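Local coordinates for esterase LipW (Mycobacterium marinum, PDB 3QH4), which probably hydrolyses carboxylic esters, as an esterase of the alpha/beta hydrolase fold with strict substrate selectivity, at residues I27-R38 with H92-N100; V196-R205 with E217-H225. All coordinates share one frame; numbering follows the deposited sequence. Where two conformers were deposited one is given.

Interaction 1: residues I27-R38 with H92-N100; sequences IDFTAESILTIR and HAGGFALGN
The carbonyl oxygen of Ala97 is gripped side-on by one guanidinium group: Arg38 NE donates to Ala97 O at 2.9 Å, and Arg38 NH2 reaches the same oxygen at 3.0 Å. The acceptor lies in the guanidinium plane, with NE almost in line with the carbonyl bond and NH2 on a lone pair, so the two bonds fix the rotation of the group. A straight chain from CG to NE carries it there, Ile34 CG2 covers part of one face, and a salt bridge from NH1 to Glu129 engages the third nitrogen. Segment 92-100 carries the sequence His-Ala-Gly-Gly, a variant of the HGGG motif of the hormone-sensitive-lipase family with alanine in the first glycine position; in those relatives its glycine amides line the oxyanion hole, probably so here too, as the loop lies near the probable nucleophile Ser166. Its turn is held from within, Gly94 O accepting from the backbone N of both Ala97 and Leu98. Against it, Phe29 presents its ring edge to the glycine carbonyls, with CE2 3.5 Å from Gly95 O. Gly95, at positive phi (57°), lets that edge lie close against the backbone. Ile34 CD1 sits over the ring centre and meets Ala97 CB at 3.7 Å. Leu98 is the hub of the apolar packing, its two branches divided between partners. CD1 lies 3.8 Å from Phe29 CE1 and equally far from Ile37 CG2, whose side chain crosses that of Leu98 at about a right angle, while CD2 rests 3.7 Å from the aliphatic Arg38 CG.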
# COMPACT_ATOMS: atom_id res chain seq x y z
N ILE A 27 -12.33 -11.06 -7.75
CA ILE A 27 -12.15 -11.52 -6.37
C ILE A 27 -13.53 -11.70 -5.74
O ILE A 27 -14.50 -11.08 -6.16
CB ILE A 27 -11.32 -10.50 -5.54
CG1 ILE A 27 -10.75 -11.15 -4.26
CG2 ILE A 27 -12.12 -9.22 -5.24
CD1 ILE A 27 -9.64 -10.29 -3.64
N ASP A 28 -13.58 -12.55 -4.72
CA ASP A 28 -14.77 -12.69 -3.89
C ASP A 28 -14.30 -12.23 -2.51
O ASP A 28 -13.41 -12.83 -1.93
CB ASP A 28 -15.19 -14.16 -3.91
CG ASP A 28 -16.35 -14.47 -2.98
OD1 ASP A 28 -16.73 -13.63 -2.14
OD2 ASP A 28 -16.89 -15.59 -3.12
N PHE A 29 -14.91 -11.17 -1.98
CA PHE A 29 -14.39 -10.59 -0.73
C PHE A 29 -15.32 -10.82 0.45
O PHE A 29 -15.30 -10.05 1.40
CB PHE A 29 -14.04 -9.10 -0.90
CG PHE A 29 -12.78 -8.69 -0.16
CD1 PHE A 29 -11.56 -9.25 -0.49
CD2 PHE A 29 -12.82 -7.71 0.85
CE1 PHE A 29 -10.38 -8.89 0.19
CE2 PHE A 29 -11.64 -7.33 1.54
CZ PHE A 29 -10.43 -7.91 1.18
N THR A 30 -16.12 -11.89 0.39
CA THR A 30 -16.87 -12.31 1.58
C THR A 30 -15.90 -12.84 2.63
O THR A 30 -14.79 -13.25 2.29
CB THR A 30 -17.92 -13.42 1.25
OG1 THR A 30 -17.24 -14.57 0.72
CG2 THR A 30 -18.97 -12.91 0.27
N ALA A 31 -16.32 -12.84 3.89
CA ALA A 31 -15.50 -13.37 4.98
C ALA A 31 -15.04 -14.82 4.73
O ALA A 31 -13.88 -15.12 4.92
CB ALA A 31 -16.25 -13.26 6.31
N GLU A 32 -15.95 -15.70 4.30
CA GLU A 32 -15.59 -17.09 3.98
C GLU A 32 -14.53 -17.22 2.89
O GLU A 32 -13.59 -18.04 2.99
CB GLU A 32 -16.84 -17.90 3.60
N SER A 33 -14.68 -16.41 1.84
CA SER A 33 -13.73 -16.40 0.75
C SER A 33 -12.37 -15.88 1.21
O SER A 33 -11.33 -16.42 0.81
CB SER A 33 -14.27 -15.58 -0.43
OG SER A 33 -13.30 -15.46 -1.47
N ILE A 34 -12.38 -14.85 2.07
CA ILE A 34 -11.14 -14.30 2.62
C ILE A 34 -10.29 -15.37 3.28
O ILE A 34 -9.10 -15.43 3.06
CB ILE A 34 -11.43 -13.09 3.56
CG1 ILE A 34 -11.71 -11.85 2.69
CG2 ILE A 34 -10.28 -12.83 4.54
CD1 ILE A 34 -12.46 -10.68 3.42
N LEU A 35 -10.90 -16.25 4.06
CA LEU A 35 -10.13 -17.34 4.68
C LEU A 35 -9.46 -18.25 3.65
O LEU A 35 -8.30 -18.64 3.83
CB LEU A 35 -11.01 -18.16 5.63
CG LEU A 35 -11.66 -17.43 6.81
CD1 LEU A 35 -12.58 -18.39 7.54
CD2 LEU A 35 -10.64 -16.79 7.79
N THR A 36 -10.15 -18.55 2.56
CA THR A 36 -9.61 -19.44 1.55
C THR A 36 -8.49 -18.76 0.77
O THR A 36 -7.49 -19.38 0.41
CB THR A 36 -10.73 -19.92 0.59
OG1 THR A 36 -11.76 -20.54 1.37
CG2 THR A 36 -10.21 -20.96 -0.38
N ILE A 37 -8.67 -17.47 0.49
CA ILE A 37 -7.66 -16.71 -0.26
C ILE A 37 -6.37 -16.64 0.56
O ILE A 37 -5.28 -16.83 0.00
CB ILE A 37 -8.13 -15.28 -0.63
CG1 ILE A 37 -9.34 -15.32 -1.56
CG2 ILE A 37 -6.99 -14.47 -1.30
CD1 ILE A 37 -10.03 -13.97 -1.71
N ARG A 38 -6.48 -16.38 1.86
CA ARG A 38 -5.27 -16.27 2.70
C ARG A 38 -4.36 -17.47 2.51
O ARG A 38 -3.16 -17.34 2.33
CB ARG A 38 -5.63 -16.17 4.17
CG ARG A 38 -6.30 -14.85 4.54
CD ARG A 38 -6.61 -14.80 6.01
NE ARG A 38 -7.16 -13.49 6.40
CZ ARG A 38 -7.91 -13.32 7.49
NH1 ARG A 38 -8.16 -14.35 8.31
NH2 ARG A 38 -8.38 -12.12 7.79
N HIS A 92 1.52 -3.25 3.20
CA HIS A 92 1.11 -4.03 2.01
C HIS A 92 -0.39 -3.95 1.65
O HIS A 92 -1.22 -3.51 2.44
CB HIS A 92 1.50 -5.50 2.21
CG HIS A 92 0.75 -6.19 3.31
ND1 HIS A 92 -0.52 -6.69 3.13
CD2 HIS A 92 1.08 -6.47 4.60
CE1 HIS A 92 -0.95 -7.23 4.25
NE2 HIS A 92 0.01 -7.13 5.16
N ALA A 93 -0.71 -4.39 0.44
CA ALA A 93 -2.06 -4.46 -0.10
C ALA A 93 -2.83 -5.65 0.45
O ALA A 93 -2.23 -6.55 1.08
CB ALA A 93 -1.97 -4.57 -1.64
N GLY A 94 -4.14 -5.70 0.22
CA GLY A 94 -4.87 -6.87 0.70
C GLY A 94 -6.22 -6.52 1.26
O GLY A 94 -6.82 -7.34 1.92
N GLY A 95 -6.70 -5.31 0.97
CA GLY A 95 -8.06 -4.90 1.41
C GLY A 95 -8.32 -4.98 2.90
O GLY A 95 -9.48 -5.17 3.33
N PHE A 96 -7.26 -4.75 3.68
CA PHE A 96 -7.27 -4.81 5.17
C PHE A 96 -7.47 -6.22 5.75
O PHE A 96 -7.33 -6.38 6.97
CB PHE A 96 -8.32 -3.88 5.85
CG PHE A 96 -8.30 -2.50 5.33
CD1 PHE A 96 -7.31 -1.61 5.75
CD2 PHE A 96 -9.26 -2.08 4.41
CE1 PHE A 96 -7.28 -0.29 5.24
CE2 PHE A 96 -9.25 -0.78 3.92
CZ PHE A 96 -8.24 0.12 4.32
N ALA A 97 -7.78 -7.19 4.88
CA ALA A 97 -8.13 -8.55 5.32
C ALA A 97 -7.15 -9.65 4.90
O ALA A 97 -7.22 -10.78 5.42
CB ALA A 97 -9.51 -8.89 4.79
N LEU A 98 -6.30 -9.36 3.91
CA LEU A 98 -5.39 -10.39 3.37
C LEU A 98 -3.94 -9.98 3.52
O LEU A 98 -3.63 -8.78 3.64
CB LEU A 98 -5.64 -10.61 1.87
CG LEU A 98 -7.05 -10.93 1.43
CD1 LEU A 98 -7.17 -10.92 -0.09
CD2 LEU A 98 -7.37 -12.29 2.02
N GLY A 99 -3.04 -10.97 3.46
CA GLY A 99 -1.63 -10.69 3.26
C GLY A 99 -0.75 -10.78 4.49
O GLY A 99 -1.22 -11.01 5.60
N ASN A 100 0.55 -10.61 4.25
CA ASN A 100 1.60 -10.72 5.26
C ASN A 100 2.88 -10.14 4.64
O ASN A 100 2.79 -9.40 3.65
CB ASN A 100 1.77 -12.20 5.68
CG ASN A 100 2.20 -13.12 4.50
OD1 ASN A 100 2.61 -12.65 3.43
ND2 ASN A 100 2.09 -14.44 4.70

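Interaction 2: residues V196-R205 with E217-H225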
# COMPACT_ATOMS: atom_id res chain seq x y z
N VAL A 196 -6.59 2.91 -1.40
CA VAL A 196 -7.95 2.90 -0.91
C VAL A 196 -8.09 4.16 -0.04
O VAL A 196 -7.32 4.33 0.91
CB VAL A 196 -8.16 1.61 -0.09
CG1 VAL A 196 -9.48 1.70 0.66
CG2 VAL A 196 -8.15 0.39 -1.07
N LEU A 197 -9.06 5.04 -0.35
CA LEU A 197 -9.13 6.35 0.29
C LEU A 197 -10.47 6.75 0.85
O LEU A 197 -10.51 7.50 1.82
CB LEU A 197 -8.66 7.45 -0.69
CG LEU A 197 -7.18 7.36 -1.06
CD1 LEU A 197 -6.93 8.30 -2.19
CD2 LEU A 197 -6.34 7.74 0.14
N ASP A 198 -11.56 6.24 0.28
CA ASP A 198 -12.86 6.80 0.60
C ASP A 198 -13.95 5.74 0.57
O ASP A 198 -14.17 5.10 -0.47
CB ASP A 198 -13.18 7.94 -0.38
CG ASP A 198 -14.24 8.92 0.14
OD1 ASP A 198 -15.08 8.55 0.98
OD2 ASP A 198 -14.25 10.10 -0.29
N ASP A 199 -14.66 5.57 1.69
CA ASP A 199 -15.77 4.61 1.71
C ASP A 199 -16.98 5.08 0.90
O ASP A 199 -17.84 4.27 0.53
CB ASP A 199 -16.20 4.35 3.15
CG ASP A 199 -16.76 5.59 3.79
OD1 ASP A 199 -15.98 6.56 3.95
OD2 ASP A 199 -17.97 5.57 4.14
N ARG A 200 -17.07 6.37 0.62
CA ARG A 200 -18.20 6.90 -0.12
C ARG A 200 -18.07 6.47 -1.58
O ARG A 200 -17.01 6.54 -2.14
CB ARG A 200 -18.21 8.43 0.00
CG ARG A 200 -18.46 8.89 1.48
CD ARG A 200 -18.32 10.40 1.60
NE ARG A 200 -16.92 10.80 1.49
CZ ARG A 200 -16.45 12.03 1.66
NH1 ARG A 200 -17.25 13.04 2.01
NH2 ARG A 200 -15.14 12.25 1.54
N PRO A 201 -19.16 6.02 -2.21
CA PRO A 201 -19.07 5.51 -3.60
C PRO A 201 -18.71 6.60 -4.61
O PRO A 201 -19.06 7.75 -4.44
CB PRO A 201 -20.48 4.98 -3.88
CG PRO A 201 -21.12 4.80 -2.50
CD PRO A 201 -20.50 5.86 -1.62
N THR A 202 -17.97 6.24 -5.64
CA THR A 202 -17.62 7.17 -6.69
C THR A 202 -18.14 6.57 -7.97
O THR A 202 -18.63 5.41 -7.99
CB THR A 202 -16.12 7.29 -6.83
OG1 THR A 202 -15.60 5.97 -7.10
CG2 THR A 202 -15.53 7.81 -5.53
N ALA A 203 -18.05 7.37 -9.03
CA ALA A 203 -18.52 6.90 -10.35
C ALA A 203 -17.70 5.68 -10.78
O ALA A 203 -18.26 4.71 -11.33
CB ALA A 203 -18.38 7.98 -11.37
N SER A 204 -16.38 5.73 -10.59
CA SER A 204 -15.55 4.58 -10.98
C SER A 204 -15.80 3.32 -10.14
O SER A 204 -15.66 2.21 -10.66
CB SER A 204 -14.07 4.88 -10.99
OG SER A 204 -13.61 5.26 -9.69
N ARG A 205 -16.18 3.46 -8.87
CA ARG A 205 -16.54 2.26 -8.10
C ARG A 205 -17.73 1.52 -8.71
O ARG A 205 -17.72 0.28 -8.77
CB ARG A 205 -16.82 2.56 -6.61
CG ARG A 205 -17.06 1.23 -5.90
CD ARG A 205 -17.68 1.31 -4.53
NE ARG A 205 -16.83 2.05 -3.59
CZ ARG A 205 -17.11 2.13 -2.29
NH1 ARG A 205 -16.31 2.82 -1.49
NH2 ARG A 205 -18.18 1.49 -1.79
N GLU A 217 -17.69 -3.94 -5.98
CA GLU A 217 -18.46 -4.74 -5.03
C GLU A 217 -17.57 -5.22 -3.88
O GLU A 217 -17.97 -5.12 -2.70
CB GLU A 217 -19.20 -5.87 -5.74
CG GLU A 217 -20.23 -5.27 -6.66
CD GLU A 217 -21.05 -6.29 -7.41
OE1 GLU A 217 -21.04 -7.49 -7.07
OE2 GLU A 217 -21.73 -5.85 -8.37
N ALA A 218 -16.38 -5.70 -4.20
CA ALA A 218 -15.41 -6.04 -3.16
C ALA A 218 -15.05 -4.83 -2.29
O ALA A 218 -14.83 -4.97 -1.10
CB ALA A 218 -14.14 -6.66 -3.77
N ALA A 219 -14.98 -3.64 -2.90
CA ALA A 219 -14.59 -2.46 -2.14
C ALA A 219 -15.65 -2.15 -1.06
O ALA A 219 -15.30 -1.78 0.08
CB ALA A 219 -14.37 -1.29 -3.09
N SER A 220 -16.92 -2.37 -1.40
CA SER A 220 -17.99 -2.18 -0.43
C SER A 220 -17.85 -3.15 0.76
O SER A 220 -17.93 -2.73 1.94
CB SER A 220 -19.36 -2.32 -1.07
OG SER A 220 -20.35 -2.26 -0.06
N LEU A 221 -17.66 -4.43 0.46
CA LEU A 221 -17.44 -5.46 1.51
C LEU A 221 -16.20 -5.13 2.33
O LEU A 221 -16.21 -5.25 3.56
CB LEU A 221 -17.26 -6.85 0.89
CG LEU A 221 -18.53 -7.67 0.62
CD1 LEU A 221 -19.53 -6.86 -0.10
CD2 LEU A 221 -18.17 -8.93 -0.18
N MET A 222 -15.13 -4.72 1.64
CA MET A 222 -13.86 -4.36 2.28
C MET A 222 -14.07 -3.33 3.39
O MET A 222 -13.60 -3.51 4.51
CB MET A 222 -12.88 -3.80 1.21
CG MET A 222 -11.58 -3.25 1.77
SD MET A 222 -10.71 -2.35 0.48
CE MET A 222 -11.76 -0.91 0.25
N TRP A 223 -14.78 -2.24 3.07
CA TRP A 223 -15.01 -1.17 4.04
C TRP A 223 -15.86 -1.71 5.18
O TRP A 223 -15.64 -1.36 6.37
CB TRP A 223 -15.65 0.07 3.39
CG TRP A 223 -14.64 0.92 2.72
CD1 TRP A 223 -14.49 1.15 1.37
CD2 TRP A 223 -13.64 1.69 3.38
NE1 TRP A 223 -13.42 1.99 1.16
CE2 TRP A 223 -12.90 2.35 2.38
CE3 TRP A 223 -13.31 1.89 4.73
CZ2 TRP A 223 -11.83 3.21 2.68
CZ3 TRP A 223 -12.23 2.75 5.04
CH2 TRP A 223 -11.50 3.39 4.01
N ARG A 224 -16.81 -2.59 4.85
CA ARG A 224 -17.65 -3.15 5.95
C ARG A 224 -16.83 -3.98 6.93
O ARG A 224 -17.00 -3.83 8.16
CB ARG A 224 -18.87 -3.93 5.40
CG ARG A 224 -19.95 -3.00 4.84
CD ARG A 224 -21.35 -3.62 4.96
NE ARG A 224 -21.47 -4.85 4.22
CZ ARG A 224 -21.75 -4.91 2.91
NH1 ARG A 224 -21.90 -3.80 2.19
NH2 ARG A 224 -21.86 -6.10 2.32
N HIS A 225 -15.95 -4.85 6.42
CA HIS A 225 -15.14 -5.71 7.32
C HIS A 225 -14.21 -4.87 8.19
O HIS A 225 -14.01 -5.19 9.36
CB HIS A 225 -14.22 -6.67 6.55
CG HIS A 225 -14.92 -7.59 5.62
ND1 HIS A 225 -16.08 -8.25 5.93
CD2 HIS A 225 -14.58 -7.99 4.37
CE1 HIS A 225 -16.46 -8.99 4.90
NE2 HIS A 225 -15.57 -8.85 3.94
O HOH W 1 -12.86 2.90 -1.49
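Val196 opens the contact by wedging CG1 between two side chains of helix 216-227. That methyl meets Trp223 CZ2 at 3.4 Å and, tip to tip, the methyl of Met222, with a CG1 to CE distance of 3.5 Å that is tight for two carbons. Val196 also touches Ser166, the serine of a GxSxG sequence and probable nucleophile of a Ser-His-Asp triad with His288 and Asp258, which sets this corner of the packing beside the likely active site. Two residues on, the CB of Asp198 points away from the helix, and its carboxylate forms a salt bridge with Arg200 and an Asx turn with the backbone N of Arg200. The Asp198 carbonyl points to a water that lies 2.8 Å from Asp198 O and accepts from Trp223 NE1 at 2.9 Å, in the plane of the indole. Asp199 then lies over the indole, its CA 3.6 Å from the centroid of the five-membered ring and only 12° off the normal, a CH-pi contact; CB rests on the same face, while a salt bridge from OD1 to Arg240 engages the carboxylate. Thr202 caps the next short helix, OG1 accepting from Arg205 N. From that helix Arg205, its chain bent at chi3 (-61°), turns its guanidinium back between Pro201 CA over one face and Ala219 CB over the other. It crosses Trp223 obliquely, the planes 13° apart, and NH1, 3.8 Å from Trp223 CD1, makes weak bonds to the carbonyls of Asp198 and Asp199. Direct contact thus rests on dispersion, C-H groups over an aromatic face and a packed guanidinium, the water linking the indole N-H, whereas Asp199 N, buried by the contact, has no partner in the model.

How the interactions relate
Both contacts are partly buried and converge on helix 216-227, which belongs to interaction 2 and also borders interaction 1. They meet directly where Phe29 O lies 2.8 Å from His225 NE2, a probable hydrogen bond. Met222 is shared, packing on Gly95 O and on Val196, while Trp223 serves interaction 2 and His225 and Leu221 border the 27-38 segment. The chemistry differs: interaction 1 adds direct arginine bonds to a backbone carbonyl, whereas interaction 2 links its segments through an indole face and a water. Each brings a loop that follows a central strand close to the probable nucleophile.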